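Local coordinates for interphotoreceptor retinoid-binding protein (Xenopus laevis, PDB 1J7X) that probably binds and carries retinoids, and perhaps fatty acids, between the photoreceptors and the pigment epithelium of the retina, at residues T138-L143 with K197-K202; N179-S184 with V258-F263. All coordinates share one frame; numbering follows the deposited sequence.

Interaction 1 (T138-L143 with K197-K202); sequences TITENL and KPYGSK
Tyr-199 reaches out of the 197-202 loop into the bend that joins helix 119-137 to strand 142-146, and gives more surface to the contact than any other residue. With CG anti to the backbone N (chi1 -164°), the ring extends until its hydroxyl lies within the curve of residues 140-143. There OH donates a hydrogen bond to Thr-140 OG1 at 2.7 Å, and the acceptor sits in the plane of the ring, at its edge. The threonine holds OG1 in the crowded position between its own N and carbonyl carbon (chi1 68°), where the same oxygen also bonds Ile-137 O, linking the tyrosine hydroxyl through the threonine to that backbone. Leu-143 comes over one ring face: its CB packs 3.6 Å from Tyr-199 CE2, and CD2 lies above the ring. Ile-137 and Phe-165 add further apolar contacts. A leucine here lacks both ring and hydroxyl, so Thr-140 OG1 would lose this donor and the packing against Leu-143 would probably loosen.

Toward solvent the fit is looser. Lys-197 extends across Thr-138 at about a right angle, with its CD 3.7 Å from Thr-138 OG1, and carries its ammonium group to a salt bridge with Glu-135. Thr-138 OG1 is bonded mainly to Trp-134 O; a water 3.1 Å from this OG1 links it to Pro-198 O, which accepts from the water. Lys-197 and Thr-138 thus border the junction where a helix-to-strand connection meets the loop leading into the neighbouring parallel strand 204-209, consistent with the alpha/beta core of the ClpP/crotonase-like fold.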
loop_
_atom_site.group_PDB
_atom_site.type_symbol
_atom_site.label_atom_id
_atom_site.label_comp_id
_atom_site.label_asym_id
_atom_site.label_seq_id
_atom_site.Cartn_x
_atom_site.Cartn_y
_atom_site.Cartn_z
ATOM N N THR A 138 16.709 -20.241 -0.067
ATOM C CA THR A 138 17.786 -20.217 0.884
ATOM C C THR A 138 19.211 -20.246 0.310
ATOM O O THR A 138 20.127 -19.583 0.844
ATOM C CB THR A 138 17.722 -21.362 1.876
ATOM O OG1 THR A 138 16.567 -21.217 2.622
ATOM C CG2 THR A 138 18.795 -21.073 2.981
ATOM N N ILE A 139 19.358 -20.931 -0.784
ATOM C CA ILE A 139 20.653 -21.076 -1.441
ATOM C C ILE A 139 21.103 -19.729 -2.108
ATOM O O ILE A 139 22.285 -19.490 -2.259
ATOM C CB ILE A 139 20.572 -22.155 -2.497
ATOM C CG1 ILE A 139 21.944 -22.391 -3.154
ATOM C CG2 ILE A 139 19.537 -21.902 -3.581
ATOM C CD1 ILE A 139 22.974 -23.010 -2.272
ATOM N N THR A 140 20.170 -18.872 -2.500
ATOM C CA THR A 140 20.538 -17.623 -3.217
ATOM C C THR A 140 21.211 -16.526 -2.401
ATOM O O THR A 140 21.090 -16.447 -1.168
ATOM C CB THR A 140 19.305 -17.067 -3.905
ATOM O OG1 THR A 140 18.349 -16.588 -2.941
ATOM C CG2 THR A 140 18.607 -18.139 -4.741
ATOM N N GLU A 141 21.917 -15.594 -3.076
ATOM C CA GLU A 141 22.607 -14.574 -2.375
ATOM C C GLU A 141 21.830 -13.237 -2.564
ATOM O O GLU A 141 22.037 -12.302 -1.840
ATOM C CB GLU A 141 24.016 -14.431 -2.924
ATOM C CG GLU A 141 24.951 -15.547 -2.438
ATOM C CD GLU A 141 24.933 -15.677 -0.935
ATOM O OE1 GLU A 141 24.781 -14.656 -0.238
ATOM O OE2 GLU A 141 25.045 -16.802 -0.391
ATOM N N ASN A 142 20.962 -13.216 -3.532
ATOM C CA ASN A 142 20.126 -12.024 -3.779
ATOM C C ASN A 142 18.724 -12.506 -4.201
ATOM O O ASN A 142 18.553 -13.659 -4.674
ATOM C CB ASN A 142 20.706 -11.217 -4.921
ATOM C CG ASN A 142 21.939 -10.486 -4.519
ATOM O OD1 ASN A 142 21.889 -9.537 -3.733
ATOM N ND2 ASN A 142 23.073 -10.945 -5.049
ATOM N N LEU A 143 17.714 -11.698 -3.934
ATOM C CA LEU A 143 16.331 -12.082 -4.239
ATOM C C LEU A 143 15.602 -10.957 -4.928
ATOM O O LEU A 143 15.673 -9.813 -4.539
ATOM C CB LEU A 143 15.590 -12.414 -2.948
ATOM C CG LEU A 143 14.096 -12.715 -3.107
ATOM C CD1 LEU A 143 13.941 -14.045 -3.864
ATOM C CD2 LEU A 143 13.323 -12.867 -1.815
ATOM N N LYS A 197 12.211 -20.807 7.080
ATOM C CA LYS A 197 13.468 -20.065 7.220
ATOM C C LYS A 197 13.335 -18.646 6.725
ATOM O O LYS A 197 12.907 -18.391 5.609
ATOM C CB LYS A 197 14.536 -20.701 6.366
ATOM C CG LYS A 197 15.002 -22.083 6.893
ATOM C CD LYS A 197 15.861 -22.788 5.883
ATOM C CE LYS A 197 16.290 -24.131 6.383
ATOM N NZ LYS A 197 16.845 -24.898 5.210
ATOM N N PRO A 198 13.609 -17.673 7.572
ATOM C CA PRO A 198 13.584 -16.292 7.092
ATOM C C PRO A 198 14.715 -16.122 6.087
ATOM O O PRO A 198 15.731 -16.851 6.097
ATOM C CB PRO A 198 13.816 -15.457 8.391
ATOM C CG PRO A 198 14.297 -16.308 9.323
ATOM C CD PRO A 198 13.739 -17.706 9.037
ATOM N N TYR A 199 14.499 -15.241 5.129
ATOM C CA TYR A 199 15.508 -14.957 4.146
ATOM C C TYR A 199 16.601 -14.168 4.853
ATOM O O TYR A 199 17.675 -14.126 4.414
ATOM C CB TYR A 199 14.976 -14.065 2.985
ATOM C CG TYR A 199 15.876 -14.091 1.793
ATOM C CD1 TYR A 199 16.192 -15.271 1.174
ATOM C CD2 TYR A 199 16.409 -12.958 1.243
ATOM C CE1 TYR A 199 17.003 -15.276 0.048
ATOM C CE2 TYR A 199 17.281 -12.987 0.191
ATOM C CZ TYR A 199 17.587 -14.149 -0.413
ATOM O OH TYR A 199 18.365 -14.180 -1.639
ATOM N N GLY A 200 16.261 -13.483 5.922
ATOM C CA GLY A 200 17.231 -12.758 6.681
ATOM C C GLY A 200 17.312 -11.269 6.263
ATOM O O GLY A 200 16.724 -10.821 5.312
ATOM N N SER A 201 18.162 -10.528 6.957
ATOM C CA SER A 201 18.317 -9.087 6.677
ATOM C C SER A 201 19.549 -8.648 5.941
ATOM O O SER A 201 19.659 -7.401 5.608
ATOM C CB SER A 201 18.284 -8.296 7.989
ATOM O OG SER A 201 19.453 -8.628 8.776
ATOM N N LYS A 202 20.357 -9.631 5.544
ATOM C CA LYS A 202 21.636 -9.363 4.877
ATOM C C LYS A 202 21.633 -9.445 3.359
ATOM O O LYS A 202 22.147 -8.597 2.680
ATOM C CB LYS A 202 22.717 -10.287 5.443
ATOM C CG LYS A 202 22.832 -10.297 6.958
ATOM C CD LYS A 202 23.246 -8.946 7.570
ATOM C CE LYS A 202 24.659 -8.585 7.104
ATOM N NZ LYS A 202 25.656 -9.698 7.346
HETATM O O HOH W 1 16.999 -18.610 4.180
#

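Interaction 2 (N179-S184 with V258-F263); sequences NRQQNS and VPIINF
A short antiparallel beta contact joins the end of strand 173-179 and the turn that follows it to the interrupted middle of strand 254-265, at the surface of the molecule. Asn-179 and Ile-261 form a non-hydrogen-bonded pair, their CA atoms 4.4 Å apart. One residue on, Arg-180 N donates to Ile-260 O at 2.9 Å, the donor lying nearly along the C=O axis (171°) and the N-H pointing well at the oxygen (157°). The Asn-179 CA-H also approaches this oxygen.

Asn-179 and Ile-261 project from the same face of the sheet and cross obliquely, with the amide ND2 3.8 Å from both CG1 and CD1 of the isoleucine. Beyond them the type I turn from Asn-179 to Gln-182 brings Gln-181 across Ile-260. Its CG lies 3.8 Å from Ile-260 CB, and its OE1 rests 3.5 Å from Ile-260 CD1 while accepting a hydrogen bond from Lys-245. Ile-260 holds CG1 in the crowded position between N and the carbonyl carbon (chi1 65°), which, with CD1 anti to CA, places CD1 beside the glutamine amide.

Strand 254-265 pairs antiparallel with strands 173-179, 244-248 and 64-67, the backbone of Ile-260 and Ile-261 bonding His-243, while Phe-263 packs against helix 216-226.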
loop_
_atom_site.group_PDB
_atom_site.type_symbol
_atom_site.label_atom_id
_atom_site.label_comp_id
_atom_site.label_asym_id
_atom_site.label_seq_id
_atom_site.Cartn_x
_atom_site.Cartn_y
_atom_site.Cartn_z
ATOM N N ASN A 179 -5.949 6.034 12.945
ATOM C CA ASN A 179 -7.307 6.034 12.397
ATOM C C ASN A 179 -8.130 7.128 13.133
ATOM O O ASN A 179 -8.482 6.966 14.352
ATOM C CB ASN A 179 -7.950 4.698 12.621
ATOM C CG ASN A 179 -9.246 4.556 11.889
ATOM O OD1 ASN A 179 -10.017 5.496 11.880
ATOM N ND2 ASN A 179 -9.465 3.390 11.190
ATOM N N ARG A 180 -8.424 8.202 12.408
ATOM C CA ARG A 180 -9.175 9.345 12.918
ATOM C C ARG A 180 -10.532 8.921 13.395
ATOM O O ARG A 180 -10.942 9.326 14.463
ATOM C CB ARG A 180 -9.350 10.413 11.827
ATOM C CG ARG A 180 -10.259 11.597 12.194
ATOM C CD ARG A 180 -9.721 12.404 13.319
ATOM N NE ARG A 180 -10.326 12.028 14.557
ATOM C CZ ARG A 180 -11.599 12.279 14.868
ATOM N NH1 ARG A 180 -12.396 12.937 14.024
ATOM N NH2 ARG A 180 -12.073 11.871 16.038
ATOM N N GLN A 181 -11.230 8.123 12.598
ATOM C CA GLN A 181 -12.582 7.705 12.922
ATOM C C GLN A 181 -12.655 7.159 14.359
ATOM O O GLN A 181 -13.727 7.041 14.943
ATOM C CB GLN A 181 -13.119 6.654 11.922
ATOM C CG GLN A 181 -13.204 7.154 10.490
ATOM C CD GLN A 181 -14.250 6.457 9.639
ATOM O OE1 GLN A 181 -14.231 5.218 9.456
ATOM N NE2 GLN A 181 -15.147 7.252 9.061
ATOM N N GLN A 182 -11.507 6.819 14.902
ATOM C CA GLN A 182 -11.395 6.370 16.266
ATOM C C GLN A 182 -10.081 6.901 16.746
ATOM O O GLN A 182 -9.652 7.955 16.289
ATOM C CB GLN A 182 -11.495 4.865 16.352
ATOM C CG GLN A 182 -10.818 4.141 15.238
ATOM C CD GLN A 182 -11.403 2.755 14.990
ATOM O OE1 GLN A 182 -11.451 1.935 15.904
ATOM N NE2 GLN A 182 -11.853 2.491 13.755
ATOM N N ASN A 183 -9.448 6.233 17.687
ATOM C CA ASN A 183 -8.121 6.699 18.107
ATOM C C ASN A 183 -7.108 5.545 18.012
ATOM O O ASN A 183 -6.474 5.147 18.997
ATOM C CB ASN A 183 -8.182 7.289 19.498
ATOM C CG ASN A 183 -8.755 8.722 19.517
ATOM O OD1 ASN A 183 -8.952 9.307 20.593
ATOM N ND2 ASN A 183 -8.997 9.290 18.340
ATOM N N SER A 184 -6.992 4.992 16.814
ATOM C CA SER A 184 -6.087 3.901 16.525
ATOM C C SER A 184 -4.676 4.147 17.131
ATOM O O SER A 184 -4.275 3.571 18.143
ATOM C CB SER A 184 -6.023 3.729 14.985
ATOM O OG SER A 184 -5.096 2.764 14.495
ATOM N N VAL A 258 -12.162 11.002 1.555
ATOM C CA VAL A 258 -11.426 11.490 2.704
ATOM C C VAL A 258 -10.502 10.487 3.344
ATOM O O VAL A 258 -10.916 9.371 3.686
ATOM C CB VAL A 258 -12.432 12.004 3.795
ATOM C CG1 VAL A 258 -11.679 12.527 4.963
ATOM C CG2 VAL A 258 -13.333 13.043 3.207
ATOM N N PRO A 259 -9.212 10.823 3.489
ATOM C CA PRO A 259 -8.340 9.883 4.155
ATOM C C PRO A 259 -8.665 9.823 5.611
ATOM O O PRO A 259 -8.707 10.847 6.197
ATOM C CB PRO A 259 -6.949 10.456 3.906
ATOM C CG PRO A 259 -7.220 11.961 3.775
ATOM C CD PRO A 259 -8.471 12.003 3.007
ATOM N N ILE A 260 -9.038 8.659 6.126
ATOM C CA ILE A 260 -9.371 8.513 7.537
ATOM C C ILE A 260 -8.210 7.939 8.301
ATOM O O ILE A 260 -8.196 7.915 9.510
ATOM C CB ILE A 260 -10.575 7.608 7.715
ATOM C CG1 ILE A 260 -10.195 6.157 7.239
ATOM C CG2 ILE A 260 -11.810 8.090 6.932
ATOM C CD1 ILE A 260 -11.266 5.124 7.548
ATOM N N ILE A 261 -7.155 7.509 7.608
ATOM C CA ILE A 261 -6.042 6.958 8.284
ATOM C C ILE A 261 -4.775 7.593 7.868
ATOM O O ILE A 261 -4.559 7.823 6.633
ATOM C CB ILE A 261 -5.987 5.439 7.864
ATOM C CG1 ILE A 261 -7.015 4.635 8.622
ATOM C CG2 ILE A 261 -4.620 4.880 8.101
ATOM C CD1 ILE A 261 -7.285 3.266 8.089
ATOM N N ASN A 262 -3.859 7.790 8.776
ATOM C CA ASN A 262 -2.541 8.288 8.450
ATOM C C ASN A 262 -1.598 7.135 8.674
ATOM O O ASN A 262 -1.809 6.322 9.629
ATOM C CB ASN A 262 -2.135 9.529 9.319
ATOM C CG ASN A 262 -2.420 10.843 8.583
ATOM O OD1 ASN A 262 -2.520 10.837 7.308
ATOM N ND2 ASN A 262 -2.742 11.880 9.305
ATOM N N PHE A 263 -0.607 7.041 7.801
ATOM C CA PHE A 263 0.342 5.972 7.806
ATOM C C PHE A 263 1.718 6.562 8.025
ATOM O O PHE A 263 2.286 7.287 7.166
ATOM C CB PHE A 263 0.257 5.214 6.466
ATOM C CG PHE A 263 1.156 4.014 6.340
ATOM C CD1 PHE A 263 2.564 4.162 6.217
ATOM C CD2 PHE A 263 0.598 2.768 6.191
ATOM C CE1 PHE A 263 3.291 3.039 5.860
ATOM C CE2 PHE A 263 1.347 1.612 6.000
ATOM C CZ PHE A 263 2.717 1.760 5.776
#

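Interactions 1 and 2 lie on opposite sides of the chain's centre, about 35 Å apart between their centres and about 19 Å between nearest atoms. Neither is wholly core: interaction 1 is partly buried, with an aromatic interior and a solvent-facing side, whereas interaction 2 is a surface contact. They also serve different sheets. The first joins connections around the mixed sheet and relies on side chains, a buried hydroxyl pair and a bridging water; the second belongs to the antiparallel sheet and rests on one backbone hydrogen bond beside one beta bridge, with amide groups laid against isoleucines. Their segments alternate along the chain, which passes from the mixed sheet to the antiparallel one, back, and over again.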